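ZYG-9 (Caenorhabditis elegans, PDB 2OF3) organizes microtubules and spindle poles during mitosis and meiosis in the one-cell embryo, and belongs to the TOG/XMAP215 family of microtubule-associated proteins. Local coordinates at residues A[166-171]-A[192-197]; A[186-191]-A[228-233]; A[198-203]-A[207-212]; A[213-216]-A[222-225]; A[241-246]-A[255-260]. All blocks are in the same frame, centred on the assembly; numbering follows the deposited sequence.

Interaction 1 (A[166-171]-A[192-197]); sequences LKMTPM and EYYITN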
# COMPACT_ATOMS: atom_id res chain seq x y z
N LEU A 166 -1.10 -6.67 -11.52
CA LEU A 166 -1.58 -5.73 -12.52
C LEU A 166 -2.25 -4.52 -11.93
O LEU A 166 -2.08 -3.43 -12.43
CB LEU A 166 -2.49 -6.43 -13.56
CG LEU A 166 -3.14 -5.53 -14.63
CD1 LEU A 166 -2.10 -4.84 -15.56
CD2 LEU A 166 -4.14 -6.34 -15.47
N LYS A 167 -3.04 -4.68 -10.88
CA LYS A 167 -3.69 -3.52 -10.27
C LYS A 167 -2.81 -2.82 -9.23
O LYS A 167 -3.05 -1.66 -8.95
CB LYS A 167 -5.02 -3.89 -9.59
CG LYS A 167 -6.15 -4.35 -10.51
CD LYS A 167 -6.74 -3.20 -11.33
CE LYS A 167 -8.02 -3.64 -12.15
NZ LYS A 167 -8.92 -4.59 -11.34
N MET A 168 -1.82 -3.50 -8.64
CA MET A 168 -0.88 -2.87 -7.70
C MET A 168 0.16 -1.98 -8.38
O MET A 168 0.53 -0.93 -7.86
CB MET A 168 -0.17 -3.95 -6.87
CG MET A 168 -1.04 -4.61 -5.71
SD MET A 168 -1.58 -3.57 -4.33
CE MET A 168 -0.04 -3.47 -3.46
N THR A 169 0.64 -2.40 -9.55
CA THR A 169 1.82 -1.79 -10.18
C THR A 169 1.66 -0.33 -10.51
O THR A 169 2.59 0.43 -10.27
CB THR A 169 2.30 -2.62 -11.38
OG1 THR A 169 2.65 -3.91 -10.89
CG2 THR A 169 3.54 -1.99 -12.10
N PRO A 170 0.48 0.10 -11.05
CA PRO A 170 0.29 1.55 -11.30
C PRO A 170 0.52 2.44 -10.05
O PRO A 170 1.06 3.57 -10.16
CB PRO A 170 -1.19 1.62 -11.76
CG PRO A 170 -1.52 0.27 -12.30
CD PRO A 170 -0.69 -0.71 -11.49
N MET A 171 0.12 1.96 -8.87
CA MET A 171 0.31 2.72 -7.62
C MET A 171 1.78 2.67 -7.22
O MET A 171 2.32 3.66 -6.73
CB MET A 171 -0.57 2.11 -6.51
CG MET A 171 -2.12 2.47 -6.67
SD MET A 171 -3.27 1.76 -5.49
CE MET A 171 -3.01 0.08 -5.73
N GLU A 192 10.20 -5.50 -8.79
CA GLU A 192 11.14 -6.53 -9.13
C GLU A 192 10.60 -7.92 -8.72
O GLU A 192 10.69 -8.90 -9.46
CB GLU A 192 12.50 -6.26 -8.49
CG GLU A 192 13.50 -7.33 -8.85
CD GLU A 192 14.74 -7.35 -8.00
OE1 GLU A 192 14.99 -6.38 -7.25
OE2 GLU A 192 15.47 -8.37 -8.12
N TYR A 193 10.01 -8.02 -7.54
CA TYR A 193 9.49 -9.27 -7.07
C TYR A 193 8.30 -9.80 -7.91
O TYR A 193 8.18 -11.00 -8.15
CB TYR A 193 9.13 -9.04 -5.62
CG TYR A 193 8.22 -10.01 -4.94
CD1 TYR A 193 8.65 -11.29 -4.55
CD2 TYR A 193 6.93 -9.61 -4.61
CE1 TYR A 193 7.76 -12.17 -3.86
CE2 TYR A 193 6.07 -10.44 -3.95
CZ TYR A 193 6.47 -11.72 -3.56
OH TYR A 193 5.53 -12.49 -2.86
N TYR A 194 7.42 -8.90 -8.36
CA TYR A 194 6.33 -9.27 -9.27
C TYR A 194 6.87 -9.91 -10.56
O TYR A 194 6.34 -10.92 -11.08
CB TYR A 194 5.52 -8.03 -9.63
CG TYR A 194 4.68 -7.42 -8.51
CD1 TYR A 194 4.43 -8.09 -7.31
CD2 TYR A 194 4.05 -6.17 -8.71
CE1 TYR A 194 3.60 -7.50 -6.31
CE2 TYR A 194 3.25 -5.58 -7.74
CZ TYR A 194 3.03 -6.25 -6.54
OH TYR A 194 2.21 -5.62 -5.60
N ILE A 195 7.92 -9.31 -11.09
CA ILE A 195 8.45 -9.72 -12.41
C ILE A 195 9.22 -11.01 -12.28
O ILE A 195 9.04 -11.93 -13.09
CB ILE A 195 9.35 -8.68 -13.03
CG1 ILE A 195 8.55 -7.46 -13.38
CG2 ILE A 195 9.89 -9.23 -14.31
CD1 ILE A 195 9.40 -6.28 -13.53
N THR A 196 10.07 -11.11 -11.25
CA THR A 196 10.74 -12.36 -10.96
C THR A 196 9.75 -13.53 -10.76
O THR A 196 10.03 -14.66 -11.15
CB THR A 196 11.68 -12.19 -9.74
OG1 THR A 196 12.77 -11.35 -10.12
CG2 THR A 196 12.25 -13.50 -9.26
N ASN A 197 8.61 -13.28 -10.15
CA ASN A 197 7.73 -14.39 -9.82
C ASN A 197 6.67 -14.70 -10.83
O ASN A 197 6.30 -15.85 -10.94
CB ASN A 197 7.11 -14.24 -8.44
CG ASN A 197 8.16 -14.35 -7.35
OD1 ASN A 197 8.63 -13.33 -6.83
ND2 ASN A 197 8.58 -15.58 -7.04
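The phenol ring of Tyr194 reaches across to helix 165-174 and meets Thr169 at its edge, where OG1 lies near the ring plane and 3.4 Å from CD2 of Tyr194. Met168 approaches the same ring obliquely, with its CB 3.9 Å from CE2 of Tyr194. The pair belongs to the stacked helices of a TOG domain, in which successive antiparallel helices form a HEAT-like solenoid, and here it joins helix 165-174 to helix 181-198 inside the protein. Tyrosine suits the site because the two backbones stay well apart: the nearest CA atoms, those of Thr169 and Tyr194, are 8.8 Å apart, and a long flat side chain spans the gap. With chi1 at -70°, CG of Tyr194 stands anti to the carbonyl carbon, beside the backbone N, and the side chain crosses that of Met168 at about a right angle. Both polar groups are satisfied although buried. Thr169 OG1 is hydrogen-bonded to Pro165 O, one turn back in its own helix, and Tyr194 OH is hydrogen-bonded to Ser160 OG of helix 146-163, so the ring ties a third helix into the contact. Methionine, flexible and apolar, bends at chi2 and chi3 and wraps the phenol end: Tyr194 OH lies 3.2 Å from Met168 CB and 3.4 Å from Met168 CG.

Interaction 2 (A[186-191]-A[228-233]); sequences ECLLVI and INVLVA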
# COMPACT_ATOMS: atom_id res chain seq x y z
N GLU A 186 12.05 1.09 -2.19
CA GLU A 186 11.19 -0.02 -1.73
C GLU A 186 10.10 -0.44 -2.73
O GLU A 186 9.79 -1.62 -2.86
CB GLU A 186 10.53 0.37 -0.40
CG GLU A 186 11.50 0.40 0.82
CD GLU A 186 11.96 -0.97 1.27
OE1 GLU A 186 11.11 -1.85 1.58
OE2 GLU A 186 13.19 -1.19 1.30
N CYS A 187 9.53 0.57 -3.41
CA CYS A 187 8.55 0.36 -4.48
C CYS A 187 9.09 -0.37 -5.71
O CYS A 187 8.43 -1.30 -6.17
CB CYS A 187 7.84 1.69 -4.81
SG CYS A 187 6.78 2.14 -3.39
N LEU A 188 10.30 -0.02 -6.16
CA LEU A 188 11.01 -0.79 -7.20
C LEU A 188 11.23 -2.23 -6.84
O LEU A 188 11.10 -3.13 -7.68
CB LEU A 188 12.38 -0.15 -7.56
CG LEU A 188 12.25 1.18 -8.33
CD1 LEU A 188 13.61 1.93 -8.37
CD2 LEU A 188 11.54 1.01 -9.75
N LEU A 189 11.60 -2.48 -5.59
CA LEU A 189 11.82 -3.86 -5.09
C LEU A 189 10.55 -4.71 -5.17
O LEU A 189 10.62 -5.89 -5.47
CB LEU A 189 12.35 -3.87 -3.63
CG LEU A 189 13.77 -3.30 -3.49
CD1 LEU A 189 14.12 -3.26 -2.04
CD2 LEU A 189 14.86 -4.08 -4.30
N VAL A 190 9.40 -4.13 -4.87
CA VAL A 190 8.13 -4.85 -5.06
C VAL A 190 7.88 -5.19 -6.57
O VAL A 190 7.58 -6.34 -6.92
CB VAL A 190 6.91 -4.07 -4.46
CG1 VAL A 190 5.61 -4.91 -4.65
CG2 VAL A 190 7.13 -3.82 -2.94
N ILE A 191 8.05 -4.20 -7.45
CA ILE A 191 7.98 -4.46 -8.89
C ILE A 191 8.96 -5.54 -9.28
O ILE A 191 8.60 -6.44 -10.02
CB ILE A 191 8.20 -3.18 -9.68
CG1 ILE A 191 7.03 -2.18 -9.42
CG2 ILE A 191 8.40 -3.51 -11.20
CD1 ILE A 191 7.28 -0.69 -9.87
N ILE A 228 18.04 -1.07 -11.74
CA ILE A 228 18.84 -2.00 -12.52
C ILE A 228 18.24 -3.38 -12.37
O ILE A 228 18.03 -4.05 -13.40
CB ILE A 228 20.34 -2.02 -12.07
CG1 ILE A 228 21.02 -0.73 -12.49
CG2 ILE A 228 21.08 -3.26 -12.61
CD1 ILE A 228 22.34 -0.47 -11.75
N ASN A 229 17.96 -3.83 -11.15
CA ASN A 229 17.43 -5.18 -11.00
C ASN A 229 16.02 -5.45 -11.56
O ASN A 229 15.72 -6.56 -11.96
CB ASN A 229 17.55 -5.67 -9.54
CG ASN A 229 18.98 -5.97 -9.13
OD1 ASN A 229 19.31 -5.97 -7.95
ND2 ASN A 229 19.80 -6.24 -10.08
N VAL A 230 15.18 -4.43 -11.62
CA VAL A 230 13.91 -4.53 -12.35
C VAL A 230 14.16 -4.81 -13.86
O VAL A 230 13.56 -5.73 -14.44
CB VAL A 230 13.00 -3.21 -12.14
CG1 VAL A 230 11.81 -3.17 -13.15
CG2 VAL A 230 12.46 -3.06 -10.66
N LEU A 231 15.08 -4.08 -14.49
CA LEU A 231 15.35 -4.23 -15.92
C LEU A 231 15.97 -5.57 -16.27
O LEU A 231 15.63 -6.17 -17.30
CB LEU A 231 16.22 -3.08 -16.42
CG LEU A 231 15.63 -1.69 -16.29
CD1 LEU A 231 16.65 -0.72 -16.78
CD2 LEU A 231 14.34 -1.52 -17.11
N VAL A 232 16.86 -6.05 -15.40
CA VAL A 232 17.43 -7.42 -15.48
C VAL A 232 16.38 -8.53 -15.33
O VAL A 232 16.46 -9.56 -16.03
CB VAL A 232 18.51 -7.63 -14.38
CG1 VAL A 232 18.99 -9.08 -14.33
CG2 VAL A 232 19.69 -6.68 -14.58
N ALA A 233 15.43 -8.34 -14.40
CA ALA A 233 14.32 -9.29 -14.22
C ALA A 233 13.46 -9.35 -15.50
O ALA A 233 13.04 -10.43 -15.92
CB ALA A 233 13.47 -8.92 -12.99
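Val230 carries this contact from the side of helix 221-238, set between Leu188 and Ile191, which are three residues apart on helix 181-198. The apolar packing comes first. Val230 CG1 rests 3.9 Å from Ile191 CG2, branch against branch, the two side chains crossing obliquely. Val230 CG2, which also lies near Ile191 CG2, reaches Leu188 as well, 4.3 Å from its CB. The two methyls branching directly from CB let one valine touch both residues, CG1 meeting Ile191 and CG2 meeting Leu188 and the margin of Ile191: at chi1 168°, CG1 stands anti to the backbone N while CG2 lies beside it. A longer-range reach is not needed, since the CA atoms of Ile191 and Val230 are only 6.9 Å apart, and compact valine fits so close an approach of two helices.

The second kind of contact is between a methyl and the backbone. Val230 CG2 comes within 3.3 Å of Leu188 O, a close van der Waals approach of a methyl group to a backbone carbonyl oxygen of helix 181-198. All three touching residues are buried and apolar, so the interface depends on shape and on exclusion of water.

The arrangement is the helix-on-helix packing of an alpha-solenoid TOG domain. Helix 208-212 lies next to the pair, with Val212 against both Leu188 and Val230. Helix 146-163 covers Val190 on another side of helix 181-198, while helix 251-264 packs on Ile228 and Leu231, continuing the row of helices towards the C-terminus.

Interaction 3 (A[198-203]-A[207-212]); sequences AGISPL and SVEKTV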
# COMPACT_ATOMS: atom_id res chain seq x y z
N ALA A 198 6.19 -13.68 -11.55
CA ALA A 198 5.11 -13.85 -12.52
C ALA A 198 5.47 -13.43 -13.94
O ALA A 198 4.67 -13.62 -14.83
CB ALA A 198 3.87 -13.10 -12.04
N GLY A 199 6.64 -12.83 -14.18
CA GLY A 199 7.00 -12.35 -15.51
C GLY A 199 6.59 -10.92 -15.83
O GLY A 199 5.81 -10.27 -15.11
N ILE A 200 7.11 -10.43 -16.95
CA ILE A 200 6.82 -9.05 -17.39
C ILE A 200 5.56 -8.96 -18.26
O ILE A 200 4.89 -7.92 -18.32
CB ILE A 200 8.07 -8.40 -18.09
CG1 ILE A 200 7.83 -6.94 -18.47
CG2 ILE A 200 8.53 -9.26 -19.32
CD1 ILE A 200 7.38 -6.01 -17.33
N SER A 201 5.25 -10.07 -18.92
CA SER A 201 4.12 -10.11 -19.86
C SER A 201 2.77 -9.68 -19.25
O SER A 201 2.05 -8.87 -19.87
CB SER A 201 4.01 -11.47 -20.55
OG SER A 201 2.78 -11.49 -21.26
N PRO A 202 2.45 -10.17 -18.02
CA PRO A 202 1.18 -9.72 -17.41
C PRO A 202 1.11 -8.19 -17.19
O PRO A 202 -0.00 -7.66 -17.01
CB PRO A 202 1.15 -10.46 -16.08
CG PRO A 202 2.13 -11.58 -16.20
CD PRO A 202 3.18 -11.10 -17.13
N LEU A 203 2.26 -7.49 -17.27
CA LEU A 203 2.36 -6.08 -16.93
C LEU A 203 2.58 -5.20 -18.15
O LEU A 203 2.78 -3.98 -18.04
CB LEU A 203 3.47 -5.85 -15.88
CG LEU A 203 3.49 -6.70 -14.60
CD1 LEU A 203 4.58 -6.21 -13.63
CD2 LEU A 203 2.08 -6.71 -13.89
N SER A 207 3.99 -0.22 -19.21
CA SER A 207 5.21 0.51 -19.56
C SER A 207 6.20 0.54 -18.35
O SER A 207 6.78 1.59 -18.04
CB SER A 207 4.89 1.95 -20.00
OG SER A 207 4.33 1.98 -21.31
N VAL A 208 6.36 -0.61 -17.71
CA VAL A 208 7.27 -0.74 -16.61
C VAL A 208 8.71 -0.42 -17.04
O VAL A 208 9.35 0.41 -16.40
CB VAL A 208 7.21 -2.15 -16.01
CG1 VAL A 208 8.32 -2.34 -14.97
CG2 VAL A 208 5.81 -2.42 -15.40
N GLU A 209 9.20 -1.04 -18.11
CA GLU A 209 10.61 -0.83 -18.53
C GLU A 209 10.92 0.62 -18.75
O GLU A 209 11.90 1.12 -18.22
CB GLU A 209 10.99 -1.65 -19.76
CG GLU A 209 10.67 -3.12 -19.68
CD GLU A 209 9.27 -3.48 -20.25
OE1 GLU A 209 8.31 -2.67 -20.17
OE2 GLU A 209 9.13 -4.60 -20.78
N LYS A 210 10.04 1.32 -19.46
CA LYS A 210 10.27 2.71 -19.77
C LYS A 210 10.14 3.65 -18.59
O LYS A 210 10.84 4.68 -18.53
CB LYS A 210 9.28 3.16 -20.89
CG LYS A 210 9.34 4.66 -21.20
CD LYS A 210 8.64 5.03 -22.54
CE LYS A 210 9.23 6.35 -23.16
NZ LYS A 210 10.55 6.17 -23.98
N THR A 211 9.22 3.34 -17.66
CA THR A 211 9.04 4.16 -16.49
C THR A 211 10.20 3.98 -15.51
O THR A 211 10.61 4.93 -14.82
CB THR A 211 7.71 3.78 -15.76
OG1 THR A 211 6.65 3.73 -16.73
CG2 THR A 211 7.36 4.80 -14.73
N VAL A 212 10.71 2.75 -15.45
CA VAL A 212 11.73 2.40 -14.46
C VAL A 212 13.14 2.84 -14.95
O VAL A 212 13.96 3.30 -14.15
CB VAL A 212 11.64 0.90 -14.07
CG1 VAL A 212 12.92 0.44 -13.30
CG2 VAL A 212 10.36 0.62 -13.22
O HOH W 1 5.51 -2.84 -19.02
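Ile200 and Val208 slide past each other in opposite directions, bringing CD1 of Ile200 to 4.1 Å from CB of Val208. They close the turn between helix 181-198 and the short helix 208-212 in the helical solenoid of the TOG domain. Gly199 ends the first helix with positive phi, a conformation in which a CB would press on the preceding carbonyl, and the chain then passes through a 3-10 segment. With CG1 anti to its backbone N (chi1 -176°), Ile200 extends towards the second segment. Leu203 packs beside it, CB being 4.2 Å from Val208 CG2, so Val208 is shared by two aliphatic neighbours. Glu209 comes to Ile200 from the opposite direction; bent at chi2 (92°), it sets OE2 3.5 Å from Ile200 CG1. That oxygen also lies close to the like-charged Glu238 OE2, which would tend to raise the proton affinity of the pair. The other oxygen, OE1, accepts from a water that donates to Leu203 O as well and accepts from Val208 N, bridging the two segments at the start of the helix. Threonine suits the first turn because its hydroxyl can bond back to the backbone: Thr211 OG1 donates to Ser207 O at 2.5 Å, while Thr211 N reaches the same oxygen from the opposite face of the carbonyl plane.

Interaction 4 (A[213-216]-A[222-225]); sequences APFV and NVRN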
# COMPACT_ATOMS: atom_id res chain seq x y z
N ALA A 213 13.40 2.67 -16.25
CA ALA A 213 14.73 2.97 -16.82
C ALA A 213 15.40 4.29 -16.35
O ALA A 213 16.58 4.26 -16.06
CB ALA A 213 14.73 2.87 -18.39
N PRO A 214 14.69 5.44 -16.31
CA PRO A 214 15.39 6.64 -15.85
C PRO A 214 15.99 6.54 -14.43
O PRO A 214 16.88 7.34 -14.09
CB PRO A 214 14.29 7.71 -15.84
CG PRO A 214 13.34 7.26 -16.89
CD PRO A 214 13.31 5.77 -16.75
N PHE A 215 15.49 5.60 -13.61
CA PHE A 215 15.93 5.53 -12.22
C PHE A 215 17.26 4.82 -12.06
O PHE A 215 17.82 4.80 -10.96
CB PHE A 215 14.81 4.98 -11.30
CG PHE A 215 13.64 5.93 -11.15
CD1 PHE A 215 13.70 7.00 -10.25
CD2 PHE A 215 12.48 5.80 -12.01
CE1 PHE A 215 12.61 7.91 -10.12
CE2 PHE A 215 11.40 6.70 -11.92
CZ PHE A 215 11.46 7.77 -10.97
N VAL A 216 17.80 4.27 -13.16
CA VAL A 216 19.15 3.77 -13.18
C VAL A 216 20.11 4.92 -12.91
O VAL A 216 21.20 4.69 -12.40
CB VAL A 216 19.49 2.95 -14.50
CG1 VAL A 216 20.96 2.44 -14.51
CG2 VAL A 216 18.53 1.73 -14.65
N ASN A 222 20.38 2.96 -3.58
CA ASN A 222 19.41 1.86 -3.42
C ASN A 222 18.39 1.91 -4.54
O ASN A 222 17.96 0.85 -5.00
CB ASN A 222 18.72 1.90 -2.06
CG ASN A 222 19.71 1.92 -0.91
OD1 ASN A 222 19.66 2.81 -0.05
ND2 ASN A 222 20.65 1.00 -0.93
N VAL A 223 18.00 3.10 -4.96
CA VAL A 223 17.08 3.28 -6.09
C VAL A 223 17.72 2.78 -7.37
O VAL A 223 17.12 1.96 -8.12
CB VAL A 223 16.66 4.77 -6.24
CG1 VAL A 223 15.66 4.97 -7.44
CG2 VAL A 223 16.06 5.32 -4.91
N ARG A 224 18.96 3.21 -7.62
CA ARG A 224 19.69 2.75 -8.82
C ARG A 224 19.79 1.27 -8.87
O ARG A 224 19.55 0.71 -9.90
CB ARG A 224 21.13 3.28 -8.84
CG ARG A 224 21.18 4.76 -9.02
CD ARG A 224 22.56 5.15 -9.55
NE ARG A 224 23.62 4.88 -8.56
CZ ARG A 224 23.93 5.66 -7.53
NH1 ARG A 224 23.21 6.75 -7.26
NH2 ARG A 224 24.95 5.34 -6.74
N ASN A 225 20.22 0.63 -7.77
CA ASN A 225 20.41 -0.82 -7.76
C ASN A 225 19.10 -1.59 -8.01
O ASN A 225 19.07 -2.57 -8.73
CB ASN A 225 20.97 -1.24 -6.42
CG ASN A 225 21.74 -2.53 -6.52
OD1 ASN A 225 21.40 -3.53 -5.88
ND2 ASN A 225 22.71 -2.55 -7.42
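The contact belongs to the turn that leads into helix 221-238 of the TOG solenoid, where a 3-10 segment carrying Phe215 and Val216 lies against the first turn of the helix at Val223 and Arg224. The backbones come very close, the CA atoms of Val216 and Arg224 being 4.5 Å apart, and much of the contact is made by main-chain carbonyls. Phe215 O receives a CA-H...O contact from Arg224 CA, at 3.5 Å and with an angle of 153° at the hydrogen. Val216 O lies 3.2 Å from Arg224 CD, against the aliphatic part of that side chain. The apolar half is made by Phe215 and Val223, whose side chains cross at a slant: Val223 CG1 lies 4.0 Å from Phe215 CB and equally far from CD1, oblique to the ring. Valine suits this place because its CG1, anti to the backbone N (chi1 -180°), reaches the phenylalanine without a long chain. Arginine serves differently, since its methylenes pack on the carbonyls while a bend at chi3 (-66°) helps carry the guanidinium to Asp218 O, which NH1 hydrogen-bonds. Asp220 accepts from Val223 N through OD2 at the start of the helix. The CA-H...O contact at Phe215 O probably adds weak electrostatic attraction to the dispersion of the apolar pair, with the stronger polar bond left to the arginine's tip.

Interaction 5 (A[241-246]-A[255-260]); sequences QMWKAA and SLVEER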
# COMPACT_ATOMS: atom_id res chain seq x y z
N GLN A 241 13.89 -7.34 -26.16
CA GLN A 241 12.65 -6.57 -26.05
C GLN A 241 12.71 -5.61 -24.86
O GLN A 241 12.19 -4.51 -24.95
CB GLN A 241 11.46 -7.49 -25.84
CG GLN A 241 10.91 -8.15 -27.12
CD GLN A 241 10.53 -7.11 -28.19
OE1 GLN A 241 9.85 -6.11 -27.90
NE2 GLN A 241 11.01 -7.33 -29.43
N MET A 242 13.34 -6.03 -23.75
CA MET A 242 13.55 -5.11 -22.60
C MET A 242 14.11 -3.80 -23.10
O MET A 242 13.56 -2.73 -22.77
CB MET A 242 14.47 -5.70 -21.52
CG MET A 242 14.77 -4.69 -20.33
SD MET A 242 16.13 -3.53 -20.56
CE MET A 242 15.42 -2.01 -20.54
N TRP A 243 15.19 -3.88 -23.90
CA TRP A 243 15.85 -2.66 -24.42
C TRP A 243 14.92 -1.85 -25.31
O TRP A 243 14.91 -0.62 -25.24
CB TRP A 243 17.16 -2.99 -25.18
CG TRP A 243 18.21 -3.78 -24.45
CD1 TRP A 243 18.60 -5.06 -24.73
CD2 TRP A 243 19.00 -3.36 -23.33
NE1 TRP A 243 19.58 -5.46 -23.87
CE2 TRP A 243 19.85 -4.44 -22.99
CE3 TRP A 243 19.05 -2.19 -22.56
CZ2 TRP A 243 20.75 -4.38 -21.91
CZ3 TRP A 243 19.95 -2.12 -21.48
CH2 TRP A 243 20.79 -3.21 -21.17
N LYS A 244 14.11 -2.52 -26.14
CA LYS A 244 13.17 -1.77 -27.03
C LYS A 244 12.13 -0.99 -26.21
O LYS A 244 11.97 0.22 -26.38
CB LYS A 244 12.49 -2.71 -28.02
CG LYS A 244 11.42 -2.00 -28.89
CD LYS A 244 11.19 -2.69 -30.29
CE LYS A 244 9.88 -2.16 -30.99
NZ LYS A 244 8.60 -2.91 -30.57
N ALA A 245 11.46 -1.70 -25.28
CA ALA A 245 10.52 -1.13 -24.29
C ALA A 245 11.12 0.01 -23.43
O ALA A 245 10.48 1.04 -23.19
CB ALA A 245 9.98 -2.29 -23.40
N ALA A 246 12.35 -0.16 -22.94
CA ALA A 246 12.97 0.88 -22.13
C ALA A 246 13.20 2.20 -22.86
O ALA A 246 13.21 3.28 -22.23
CB ALA A 246 14.29 0.37 -21.59
N SER A 255 25.33 0.50 -19.76
CA SER A 255 26.46 -0.42 -19.44
C SER A 255 26.35 -1.07 -18.09
O SER A 255 26.74 -2.25 -17.94
CB SER A 255 27.83 0.26 -19.44
OG SER A 255 27.87 1.26 -20.41
N LEU A 256 25.88 -0.31 -17.09
CA LEU A 256 25.63 -0.90 -15.76
C LEU A 256 24.60 -2.01 -15.85
O LEU A 256 24.76 -3.08 -15.29
CB LEU A 256 25.18 0.18 -14.76
CG LEU A 256 26.18 1.30 -14.50
CD1 LEU A 256 25.49 2.49 -13.85
CD2 LEU A 256 27.37 0.76 -13.68
N VAL A 257 23.50 -1.76 -16.55
CA VAL A 257 22.51 -2.84 -16.73
C VAL A 257 23.10 -4.04 -17.48
O VAL A 257 22.91 -5.18 -17.02
CB VAL A 257 21.22 -2.29 -17.39
CG1 VAL A 257 20.21 -3.42 -17.64
CG2 VAL A 257 20.62 -1.18 -16.49
N GLU A 258 23.87 -3.81 -18.57
CA GLU A 258 24.51 -4.92 -19.34
C GLU A 258 25.44 -5.76 -18.49
O GLU A 258 25.46 -6.97 -18.59
CB GLU A 258 25.26 -4.41 -20.57
CG GLU A 258 24.39 -3.83 -21.70
CD GLU A 258 25.23 -2.96 -22.72
OE1 GLU A 258 26.35 -2.55 -22.37
OE2 GLU A 258 24.75 -2.68 -23.86
N GLU A 259 26.25 -5.10 -17.65
CA GLU A 259 27.17 -5.77 -16.73
C GLU A 259 26.43 -6.60 -15.67
O GLU A 259 26.86 -7.70 -15.32
CB GLU A 259 28.08 -4.69 -16.06
CG GLU A 259 29.24 -5.25 -15.17
CD GLU A 259 30.13 -6.26 -15.96
OE1 GLU A 259 30.35 -6.05 -17.18
OE2 GLU A 259 30.59 -7.29 -15.39
N ARG A 260 25.32 -6.08 -15.14
CA ARG A 260 24.49 -6.85 -14.20
C ARG A 260 23.94 -8.12 -14.87
O ARG A 260 23.97 -9.20 -14.25
CB ARG A 260 23.34 -5.99 -13.66
CG ARG A 260 22.53 -6.62 -12.50
CD ARG A 260 23.32 -6.93 -11.22
NE ARG A 260 23.99 -5.75 -10.67
CZ ARG A 260 23.42 -4.80 -9.92
NH1 ARG A 260 22.15 -4.84 -9.56
NH2 ARG A 260 24.16 -3.80 -9.48
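Trp243 extends from helix 241-246 to touch Val257 and Glu258 on helix 251-264. From CB the chain leaves with CG anti to the carbonyl carbon and beside the backbone N (chi1 -55°), which carries the indole towards the other helix. Contact with helix 251-264 is made by the six-membered ring. CZ3 of Trp243 is 4.1 Å from Val257 CG1, and at the far end CH2 comes to 3.6 Å from that same methyl. CZ2 and CH2 of Trp243 each lie 3.7 Å from Glu258 CG, so CH2 touches both partners. Neither partner sits squarely over the ring or in its plane; both approach obliquely. On one face the sulfur of Met242, the preceding residue, stands 3.8 Å above the ring plane, shifted towards the rim.

In the TOG solenoid this is the last pair of helices before the C-terminus, and their backbones are wide apart, with 10.2 Å between the CA atoms of Trp243 and Val257. The large indole suits a gap of that width. Val257, buried, presents a compact apolar branch and also packs on Val216. Glu258 is exposed and gives the ring its methylene, while its chain runs extended beyond CG, the carboxylate plane turned 77° from that of the indole. Lys254, one turn earlier on helix 251-264, adds a cation-pi interaction to Trp243.

Overall arrangement
Interactions 1, 2 and 3 are buried, whereas 4 and 5 are partly so, and the distance from the chain centre rises from about 12 Å for interaction 1 to about 28 Å for interaction 5. Helix 181-198 is shared by interactions 1 and 2, helix 221-238 by 2 and 4. Interactions 3 and 4 are nested along the chain within the loop that interaction 2 closes. The chemistry shifts with place: interaction 2 is aliphatic packing with one methyl against a backbone carbonyl, interaction 1 buries hydroxyls satisfied by other residues, interaction 3 adds a bridging water, interaction 4 relies on backbone carbonyls, and interaction 5 lays an indole against a buried valine and an exposed glutamate's methylene.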